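Local atomic coordinates of PrgX (Enterococcus faecalis, PDB entry 2AWI), a protein that serves as the receptor for the peptide sex pheromone cCF10, regulates conjugation and, as a repressor, probably binds DNA through a helix-turn-helix domain. Residues 245-258 against 280-294. The protein carries 1 engineered substitution. Sequence-based numbering, arbitrary orientation.
Sequences FLTDKNIDSYLNAV and LTKISAKEKFTPPKE
The F245 ring turns its edge to one face of F289 in a T-shaped pair, the planes at 78° and CZ of F245 poised over the middle of the F289 ring. F245 is sandwiched: CD2 of Y254 lies over the centre of one face, CD of K249 toward the rim of the other. These rings join the end of helix 230-248 and the start of helix 251-266 to the loop that follows helix 270-286, in the all-helical, TPR-like C-terminal region. Y254, with CG anti to its N (chi1 -168°), carries its ring toward the other segment; CD of P292 meets the ring edge 3.5 Å from CE1. In the same plane its hydroxyl donates to S284 OG at 2.7 Å, and S284 OG in turn donates to L280 O, tying the tyrosine to the last turns of helix 270-286. That helix ends in a Schellman motif at K288. K249 NZ forms a salt bridge with E287 OE1, though the hydrogen bond within it is weak; E287 OE2 pairs with R205. F289 also packs on I251 of the second subunit, so the contact borders a subunit interface. V258 crosses L280 at about a right angle, and its CG2 meets P292 CG tip to tip at 4.1 Å.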
ATOM      1  N   PHE A 245      -0.031 -12.505 -15.451  1.00 41.56           N
ATOM      2  CA  PHE A 245      -0.428 -13.306 -14.306  1.00 40.73           C
ATOM      3  C   PHE A 245      -0.930 -14.656 -14.808  1.00 41.75           C
ATOM      4  O   PHE A 245      -0.564 -15.714 -14.280  1.00 40.73           O
ATOM      5  CB  PHE A 245      -1.543 -12.603 -13.527  1.00 40.60           C
ATOM      6  CG  PHE A 245      -1.991 -13.346 -12.297  1.00 41.55           C
ATOM      7  CD1 PHE A 245      -1.146 -13.481 -11.196  1.00 42.39           C
ATOM      8  CD2 PHE A 245      -3.260 -13.913 -12.240  1.00 39.52           C
ATOM      9  CE1 PHE A 245      -1.558 -14.170 -10.055  1.00 40.58           C
ATOM     10  CE2 PHE A 245      -3.685 -14.604 -11.106  1.00 41.95           C
ATOM     11  CZ  PHE A 245      -2.832 -14.734 -10.008  1.00 39.77           C
ATOM     12  N   LEU A 246      -1.771 -14.612 -15.834  1.00 43.94           N
ATOM     13  CA  LEU A 246      -2.333 -15.822 -16.406  1.00 44.79           C
ATOM     14  C   LEU A 246      -1.255 -16.744 -16.968  1.00 46.22           C
ATOM     15  O   LEU A 246      -1.419 -17.962 -16.967  1.00 45.55           O
ATOM     16  CB  LEU A 246      -3.330 -15.468 -17.513  1.00 32.33           C
ATOM     17  CG  LEU A 246      -4.574 -14.672 -17.120  1.00 30.12           C
ATOM     18  CD1 LEU A 246      -5.485 -14.558 -18.332  1.00 23.51           C
ATOM     19  CD2 LEU A 246      -5.299 -15.361 -15.967  1.00 23.87           C
ATOM     20  N   THR A 247      -0.157 -16.162 -17.437  1.00 49.30           N
ATOM     21  CA  THR A 247       0.937 -16.936 -18.020  1.00 51.51           C
ATOM     22  C   THR A 247       1.829 -17.598 -16.977  1.00 52.41           C
ATOM     23  O   THR A 247       2.153 -18.780 -17.090  1.00 54.25           O
ATOM     24  CB  THR A 247       1.819 -16.055 -18.921  1.00 48.74           C
ATOM     25  OG1 THR A 247       1.032 -15.544 -20.007  1.00 50.48           O
ATOM     26  CG2 THR A 247       2.992 -16.862 -19.476  1.00 48.46           C
ATOM     27  N   ASP A 248       2.229 -16.828 -15.969  1.00 54.34           N
ATOM     28  CA  ASP A 248       3.083 -17.336 -14.905  1.00 55.44           C
ATOM     29  C   ASP A 248       2.718 -16.720 -13.561  1.00 55.11           C
ATOM     30  O   ASP A 248       3.481 -15.929 -13.015  1.00 54.73           O
ATOM     31  CB  ASP A 248       4.554 -17.049 -15.223  1.00 77.13           C
ATOM     32  CG  ASP A 248       4.753 -15.714 -15.918  1.00 81.25           C
ATOM     33  OD1 ASP A 248       4.319 -15.582 -17.080  1.00 87.48           O
ATOM     34  OD2 ASP A 248       5.341 -14.797 -15.309  1.00 78.68           O
ATOM     35  N   LYS A 249       1.556 -17.101 -13.033  1.00 55.18           N
ATOM     36  CA  LYS A 249       1.046 -16.595 -11.758  1.00 55.82           C
ATOM     37  C   LYS A 249       2.025 -15.716 -10.991  1.00 55.52           C
ATOM     38  O   LYS A 249       2.575 -16.103  -9.961  1.00 57.91           O
ATOM     39  CB  LYS A 249       0.571 -17.755 -10.878  1.00 56.43           C
ATOM     40  CG  LYS A 249      -0.574 -18.547 -11.498  1.00 57.83           C
ATOM     41  CD  LYS A 249      -1.669 -17.609 -12.004  1.00 61.50           C
ATOM     42  CE  LYS A 249      -2.795 -18.355 -12.709  1.00 62.92           C
ATOM     43  NZ  LYS A 249      -3.618 -19.160 -11.759  1.00 61.01           N
ATOM     44  N   ASN A 250       2.218 -14.516 -11.520  1.00 68.46           N
ATOM     45  CA  ASN A 250       3.114 -13.522 -10.953  1.00 69.05           C
ATOM     46  C   ASN A 250       2.289 -12.607 -10.054  1.00 65.91           C
ATOM     47  O   ASN A 250       1.348 -11.972 -10.522  1.00 67.57           O
ATOM     48  CB  ASN A 250       3.749 -12.716 -12.091  1.00 60.81           C
ATOM     49  CG  ASN A 250       4.752 -11.702 -11.603  1.00 67.18           C
ATOM     50  OD1 ASN A 250       4.444 -10.868 -10.753  1.00 72.68           O
ATOM     51  ND2 ASN A 250       5.963 -11.759 -12.148  1.00 72.95           N
ATOM     52  N   ILE A 251       2.629 -12.535  -8.771  1.00 47.94           N
ATOM     53  CA  ILE A 251       1.867 -11.682  -7.863  1.00 46.42           C
ATOM     54  C   ILE A 251       2.044 -10.188  -8.157  1.00 46.81           C
ATOM     55  O   ILE A 251       1.072  -9.431  -8.106  1.00 48.58           O
ATOM     56  CB  ILE A 251       2.208 -11.942  -6.375  1.00 44.42           C
ATOM     57  CG1 ILE A 251       1.121 -11.311  -5.501  1.00 48.98           C
ATOM     58  CG2 ILE A 251       3.573 -11.368  -6.022  1.00 46.18           C
ATOM     59  CD1 ILE A 251       1.418 -11.317  -4.029  1.00 44.95           C
ATOM     60  N   ASP A 252       3.270  -9.758  -8.457  1.00 39.29           N
ATOM     61  CA  ASP A 252       3.503  -8.348  -8.770  1.00 38.81           C
ATOM     62  C   ASP A 252       2.602  -7.902  -9.915  1.00 37.87           C
ATOM     63  O   ASP A 252       2.132  -6.760  -9.936  1.00 36.07           O
ATOM     64  CB  ASP A 252       4.963  -8.084  -9.152  1.00 31.17           C
ATOM     65  CG  ASP A 252       5.878  -8.020  -7.945  1.00 38.45           C
ATOM     66  OD1 ASP A 252       5.387  -7.693  -6.842  1.00 37.00           O
ATOM     67  OD2 ASP A 252       7.087  -8.280  -8.101  1.00 48.49           O
ATOM     68  N   SER A 253       2.361  -8.801 -10.865  1.00 38.97           N
ATOM     69  CA  SER A 253       1.500  -8.476 -11.993  1.00 40.10           C
ATOM     70  C   SER A 253       0.069  -8.341 -11.513  1.00 40.83           C
ATOM     71  O   SER A 253      -0.706  -7.544 -12.051  1.00 41.30           O
ATOM     72  CB  SER A 253       1.573  -9.564 -13.065  1.00 38.20           C
ATOM     73  OG  SER A 253       2.833  -9.556 -13.709  1.00 42.46           O
ATOM     74  N   TYR A 254      -0.286  -9.121 -10.499  1.00 33.72           N
ATOM     75  CA  TYR A 254      -1.636  -9.069  -9.969  1.00 34.44           C
ATOM     76  C   TYR A 254      -1.829  -7.762  -9.220  1.00 34.21           C
ATOM     77  O   TYR A 254      -2.887  -7.145  -9.296  1.00 35.70           O
ATOM     78  CB  TYR A 254      -1.897 -10.249  -9.034  1.00 35.85           C
ATOM     79  CG  TYR A 254      -3.354 -10.412  -8.670  1.00 34.60           C
ATOM     80  CD1 TYR A 254      -3.950  -9.607  -7.697  1.00 32.71           C
ATOM     81  CD2 TYR A 254      -4.150 -11.344  -9.337  1.00 37.06           C
ATOM     82  CE1 TYR A 254      -5.308  -9.729  -7.400  1.00 32.64           C
ATOM     83  CE2 TYR A 254      -5.505 -11.474  -9.051  1.00 30.71           C
ATOM     84  CZ  TYR A 254      -6.076 -10.663  -8.085  1.00 34.82           C
ATOM     85  OH  TYR A 254      -7.416 -10.782  -7.830  1.00 34.10           O
ATOM     86  N   LEU A 255      -0.795  -7.349  -8.499  1.00 37.40           N
ATOM     87  CA  LEU A 255      -0.835  -6.107  -7.748  1.00 35.30           C
ATOM     88  C   LEU A 255      -0.881  -4.917  -8.709  1.00 33.60           C
ATOM     89  O   LEU A 255      -1.659  -3.985  -8.505  1.00 32.66           O
ATOM     90  CB  LEU A 255       0.392  -6.002  -6.841  1.00 42.34           C
ATOM     91  CG  LEU A 255       0.559  -7.162  -5.853  1.00 47.28           C
ATOM     92  CD1 LEU A 255       1.775  -6.908  -4.969  1.00 43.10           C
ATOM     93  CD2 LEU A 255      -0.704  -7.306  -5.005  1.00 40.97           C
ATOM     94  N   ASN A 256      -0.054  -4.950  -9.754  1.00 35.99           N
ATOM     95  CA  ASN A 256      -0.037  -3.869 -10.734  1.00 34.34           C
ATOM     96  C   ASN A 256      -1.448  -3.666 -11.289  1.00 36.22           C
ATOM     97  O   ASN A 256      -1.939  -2.540 -11.373  1.00 34.63           O
ATOM     98  CB  ASN A 256       0.926  -4.183 -11.886  1.00 29.25           C
ATOM     99  CG  ASN A 256       2.396  -4.124 -11.472  1.00 28.67           C
ATOM    100  OD1 ASN A 256       2.762  -3.431 -10.525  1.00 26.37           O
ATOM    101  ND2 ASN A 256       3.245  -4.835 -12.203  1.00 35.54           N
ATOM    102  N   ALA A 257      -2.098  -4.768 -11.656  1.00 31.55           N
ATOM    103  CA  ALA A 257      -3.449  -4.712 -12.198  1.00 30.85           C
ATOM    104  C   ALA A 257      -4.405  -4.086 -11.195  1.00 33.15           C
ATOM    105  O   ALA A 257      -5.192  -3.211 -11.555  1.00 35.47           O
ATOM    106  CB  ALA A 257      -3.927  -6.109 -12.578  1.00 34.87           C
ATOM    107  N   VAL A 258      -4.344  -4.534  -9.943  1.00 26.20           N
ATOM    108  CA  VAL A 258      -5.222  -3.994  -8.907  1.00 26.39           C
ATOM    109  C   VAL A 258      -4.927  -2.506  -8.712  1.00 28.31           C
ATOM    110  O   VAL A 258      -5.834  -1.690  -8.529  1.00 29.33           O
ATOM    111  CB  VAL A 258      -5.023  -4.726  -7.544  1.00 37.62           C
ATOM    112  CG1 VAL A 258      -5.992  -4.167  -6.499  1.00 35.56           C
ATOM    113  CG2 VAL A 258      -5.249  -6.229  -7.710  1.00 31.95           C
ATOM    114  N   LEU A 280     -11.870  -8.327 -13.224  1.00 36.91           N
ATOM    115  CA  LEU A 280     -10.910  -8.985 -12.344  1.00 37.79           C
ATOM    116  C   LEU A 280     -11.555  -9.994 -11.392  1.00 38.27           C
ATOM    117  O   LEU A 280     -10.912 -10.957 -10.974  1.00 37.64           O
ATOM    118  CB  LEU A 280     -10.133  -7.940 -11.538  1.00 34.13           C
ATOM    119  CG  LEU A 280      -9.053  -8.483 -10.597  1.00 35.05           C
ATOM    120  CD1 LEU A 280      -7.978  -9.196 -11.406  1.00 36.48           C
ATOM    121  CD2 LEU A 280      -8.450  -7.345  -9.795  1.00 34.07           C
ATOM    122  N   THR A 281     -12.819  -9.774 -11.049  1.00 49.01           N
ATOM    123  CA  THR A 281     -13.527 -10.680 -10.150  1.00 48.77           C
ATOM    124  C   THR A 281     -13.777 -12.014 -10.846  1.00 50.64           C
ATOM    125  O   THR A 281     -13.653 -13.081 -10.240  1.00 51.24           O
ATOM    126  CB  THR A 281     -14.886 -10.088  -9.705  1.00 41.58           C
ATOM    127  OG1 THR A 281     -14.665  -8.884  -8.963  1.00 39.21           O
ATOM    128  CG2 THR A 281     -15.638 -11.075  -8.827  1.00 34.87           C
ATOM    129  N   LYS A 282     -14.123 -11.948 -12.127  1.00 53.12           N
ATOM    130  CA  LYS A 282     -14.388 -13.151 -12.901  1.00 54.15           C
ATOM    131  C   LYS A 282     -13.080 -13.840 -13.265  1.00 53.68           C
ATOM    132  O   LYS A 282     -12.981 -15.067 -13.227  1.00 55.62           O
ATOM    133  CB  LYS A 282     -15.188 -12.796 -14.154  1.00 51.58           C
ATOM    134  CG  LYS A 282     -16.523 -12.132 -13.834  1.00 53.84           C
ATOM    135  CD  LYS A 282     -17.316 -11.791 -15.084  1.00 51.87           C
ATOM    136  CE  LYS A 282     -18.634 -11.108 -14.724  1.00 57.01           C
ATOM    137  NZ  LYS A 282     -19.497 -10.835 -15.915  1.00 57.70           N
ATOM    138  N   ILE A 283     -12.072 -13.049 -13.610  1.00 42.83           N
ATOM    139  CA  ILE A 283     -10.773 -13.599 -13.958  1.00 40.73           C
ATOM    140  C   ILE A 283     -10.272 -14.403 -12.762  1.00 39.19           C
ATOM    141  O   ILE A 283      -9.918 -15.575 -12.890  1.00 37.77           O
ATOM    142  CB  ILE A 283      -9.740 -12.483 -14.249  1.00 47.59           C
ATOM    143  CG1 ILE A 283     -10.190 -11.631 -15.439  1.00 48.06           C
ATOM    144  CG2 ILE A 283      -8.380 -13.100 -14.533  1.00 46.87           C
ATOM    145  CD1 ILE A 283     -10.117 -12.343 -16.775  1.00 46.36           C
ATOM    146  N   SER A 284     -10.257 -13.756 -11.598  1.00 59.67           N
ATOM    147  CA  SER A 284      -9.795 -14.368 -10.354  1.00 58.76           C
ATOM    148  C   SER A 284     -10.527 -15.655  -9.974  1.00 58.76           C
ATOM    149  O   SER A 284      -9.919 -16.590  -9.452  1.00 58.26           O
ATOM    150  CB  SER A 284      -9.908 -13.363  -9.204  1.00 42.58           C
ATOM    151  OG  SER A 284      -9.010 -12.283  -9.389  1.00 40.63           O
ATOM    152  N   ALA A 285     -11.832 -15.698 -10.223  1.00 55.83           N
ATOM    153  CA  ALA A 285     -12.616 -16.883  -9.906  1.00 54.81           C
ATOM    154  C   ALA A 285     -12.149 -18.072 -10.750  1.00 56.03           C
ATOM    155  O   ALA A 285     -11.868 -19.146 -10.214  1.00 57.32           O
ATOM    156  CB  ALA A 285     -14.097 -16.607 -10.143  1.00 20.57           C
ATOM    157  N   LYS A 286     -12.055 -17.875 -12.063  1.00 44.49           N
ATOM    158  CA  LYS A 286     -11.619 -18.941 -12.962  1.00 45.69           C
ATOM    159  C   LYS A 286     -10.246 -19.475 -12.570  1.00 45.90           C
ATOM    160  O   LYS A 286      -9.919 -20.636 -12.832  1.00 45.81           O
ATOM    161  CB  LYS A 286     -11.591 -18.437 -14.410  1.00 43.95           C
ATOM    162  CG  LYS A 286     -12.972 -18.078 -14.960  1.00 46.41           C
ATOM    163  CD  LYS A 286     -12.907 -17.344 -16.304  1.00 44.64           C
ATOM    164  CE  LYS A 286     -12.234 -18.174 -17.385  1.00 47.42           C
ATOM    165  NZ  LYS A 286     -12.344 -17.515 -18.717  1.00 48.28           N
ATOM    166  N   GLU A 287      -9.442 -18.629 -11.935  1.00 39.55           N
ATOM    167  CA  GLU A 287      -8.110 -19.045 -11.516  1.00 38.96           C
ATOM    168  C   GLU A 287      -8.119 -19.505 -10.060  1.00 38.11           C
ATOM    169  O   GLU A 287      -7.074 -19.837  -9.496  1.00 36.48           O
ATOM    170  CB  GLU A 287      -7.112 -17.898 -11.701  1.00 37.70           C
ATOM    171  CG  GLU A 287      -7.043 -17.360 -13.122  1.00 36.23           C
ATOM    172  CD  GLU A 287      -6.582 -18.398 -14.129  1.00 41.07           C
ATOM    173  OE1 GLU A 287      -5.464 -18.930 -13.975  1.00 51.34           O
ATOM    174  OE2 GLU A 287      -7.339 -18.678 -15.081  1.00 39.11           O
ATOM    175  N   LYS A 288      -9.306 -19.528  -9.462  1.00 51.43           N
ATOM    176  CA  LYS A 288      -9.479 -19.949  -8.073  1.00 51.72           C
ATOM    177  C   LYS A 288      -8.720 -19.075  -7.073  1.00 50.51           C
ATOM    178  O   LYS A 288      -8.258 -19.555  -6.036  1.00 51.19           O
ATOM    179  CB  LYS A 288      -9.061 -21.417  -7.910  1.00 50.95           C
ATOM    180  CG  LYS A 288      -9.766 -22.358  -8.871  1.00 50.74           C
ATOM    181  CD  LYS A 288     -11.277 -22.262  -8.726  1.00 54.43           C
ATOM    182  CE  LYS A 288     -11.992 -23.052  -9.812  1.00 56.34           C
ATOM    183  NZ  LYS A 288     -11.539 -24.470  -9.835  1.00 54.45           N
ATOM    184  N   PHE A 289      -8.597 -17.791  -7.402  1.00 47.07           N
ATOM    185  CA  PHE A 289      -7.933 -16.817  -6.545  1.00 43.92           C
ATOM    186  C   PHE A 289      -8.992 -15.871  -5.998  1.00 40.91           C
ATOM    187  O   PHE A 289      -9.897 -15.461  -6.723  1.00 40.88           O
ATOM    188  CB  PHE A 289      -6.913 -15.993  -7.334  1.00 49.97           C
ATOM    189  CG  PHE A 289      -5.494 -16.463  -7.188  1.00 51.23           C
ATOM    190  CD1 PHE A 289      -5.000 -17.496  -7.980  1.00 56.12           C
ATOM    191  CD2 PHE A 289      -4.643 -15.855  -6.266  1.00 48.56           C
ATOM    192  CE1 PHE A 289      -3.673 -17.915  -7.861  1.00 56.55           C
ATOM    193  CE2 PHE A 289      -3.318 -16.263  -6.136  1.00 57.58           C
ATOM    194  CZ  PHE A 289      -2.831 -17.296  -6.937  1.00 52.84           C
ATOM    195  N   THR A 290      -8.891 -15.533  -4.719  1.00 33.34           N
ATOM    196  CA  THR A 290      -9.840 -14.600  -4.116  1.00 32.69           C
ATOM    197  C   THR A 290      -9.221 -13.208  -4.266  1.00 33.33           C
ATOM    198  O   THR A 290      -8.156 -12.929  -3.711  1.00 33.56           O
ATOM    199  CB  THR A 290     -10.051 -14.895  -2.619  1.00 52.26           C
ATOM    200  OG1 THR A 290     -10.353 -16.285  -2.441  1.00 52.56           O
ATOM    201  CG2 THR A 290     -11.200 -14.064  -2.073  1.00 53.31           C
ATOM    202  N   PRO A 291      -9.879 -12.315  -5.023  1.00 46.81           N
ATOM    203  CA  PRO A 291      -9.347 -10.964  -5.218  1.00 48.20           C
ATOM    204  C   PRO A 291      -9.303 -10.180  -3.910  1.00 49.90           C
ATOM    205  O   PRO A 291     -10.001 -10.520  -2.955  1.00 50.49           O
ATOM    206  CB  PRO A 291     -10.309 -10.364  -6.237  1.00 44.38           C
ATOM    207  CG  PRO A 291     -11.612 -10.991  -5.851  1.00 44.01           C
ATOM    208  CD  PRO A 291     -11.231 -12.436  -5.597  1.00 44.02           C
ATOM    209  N   PRO A 292      -8.468  -9.130  -3.848  1.00 46.27           N
ATOM    210  CA  PRO A 292      -8.308  -8.277  -2.664  1.00 48.80           C
ATOM    211  C   PRO A 292      -9.612  -7.747  -2.068  1.00 51.40           C
ATOM    212  O   PRO A 292     -10.620  -7.613  -2.759  1.00 51.10           O
ATOM    213  CB  PRO A 292      -7.410  -7.157  -3.177  1.00 63.36           C
ATOM    214  CG  PRO A 292      -6.519  -7.883  -4.124  1.00 61.10           C
ATOM    215  CD  PRO A 292      -7.502  -8.745  -4.892  1.00 60.43           C
ATOM    216  N   LYS A 293      -9.569  -7.453  -0.774  1.00 86.47           N
ATOM    217  CA  LYS A 293     -10.717  -6.931  -0.039  1.00 86.47           C
ATOM    218  C   LYS A 293     -11.360  -5.800  -0.826  1.00 86.47           C
ATOM    219  O   LYS A 293     -12.575  -5.767  -1.028  1.00 86.47           O
ATOM    220  CB  LYS A 293     -10.264  -6.404   1.332  1.00 95.25           C
ATOM    221  CG  LYS A 293      -9.342  -5.169   1.284  1.00 95.25           C
ATOM    222  CD  LYS A 293      -8.053  -5.427   0.498  1.00 95.25           C
ATOM    223  CE  LYS A 293      -7.171  -4.182   0.411  1.00 95.25           C
ATOM    224  NZ  LYS A 293      -5.902  -4.442  -0.331  1.00 95.25           N
ATOM    225  N   GLU A 294     -10.509  -4.877  -1.258  1.00 96.42           N
ATOM    226  CA  GLU A 294     -10.898  -3.710  -2.030  1.00 96.42           C
ATOM    227  C   GLU A 294     -11.902  -4.049  -3.126  1.00 96.42           C
ATOM    228  O   GLU A 294     -13.089  -3.736  -3.013  1.00 96.42           O
ATOM    229  CB  GLU A 294      -9.640  -3.094  -2.644  1.00113.21           C
ATOM    230  CG  GLU A 294      -9.876  -1.986  -3.641  1.00113.21           C
ATOM    231  CD  GLU A 294      -8.587  -1.556  -4.313  1.00113.21           C
ATOM    232  OE1 GLU A 294      -7.653  -1.147  -3.589  1.00113.21           O
ATOM    233  OE2 GLU A 294      -8.507  -1.631  -5.561  1.00113.21           O
TER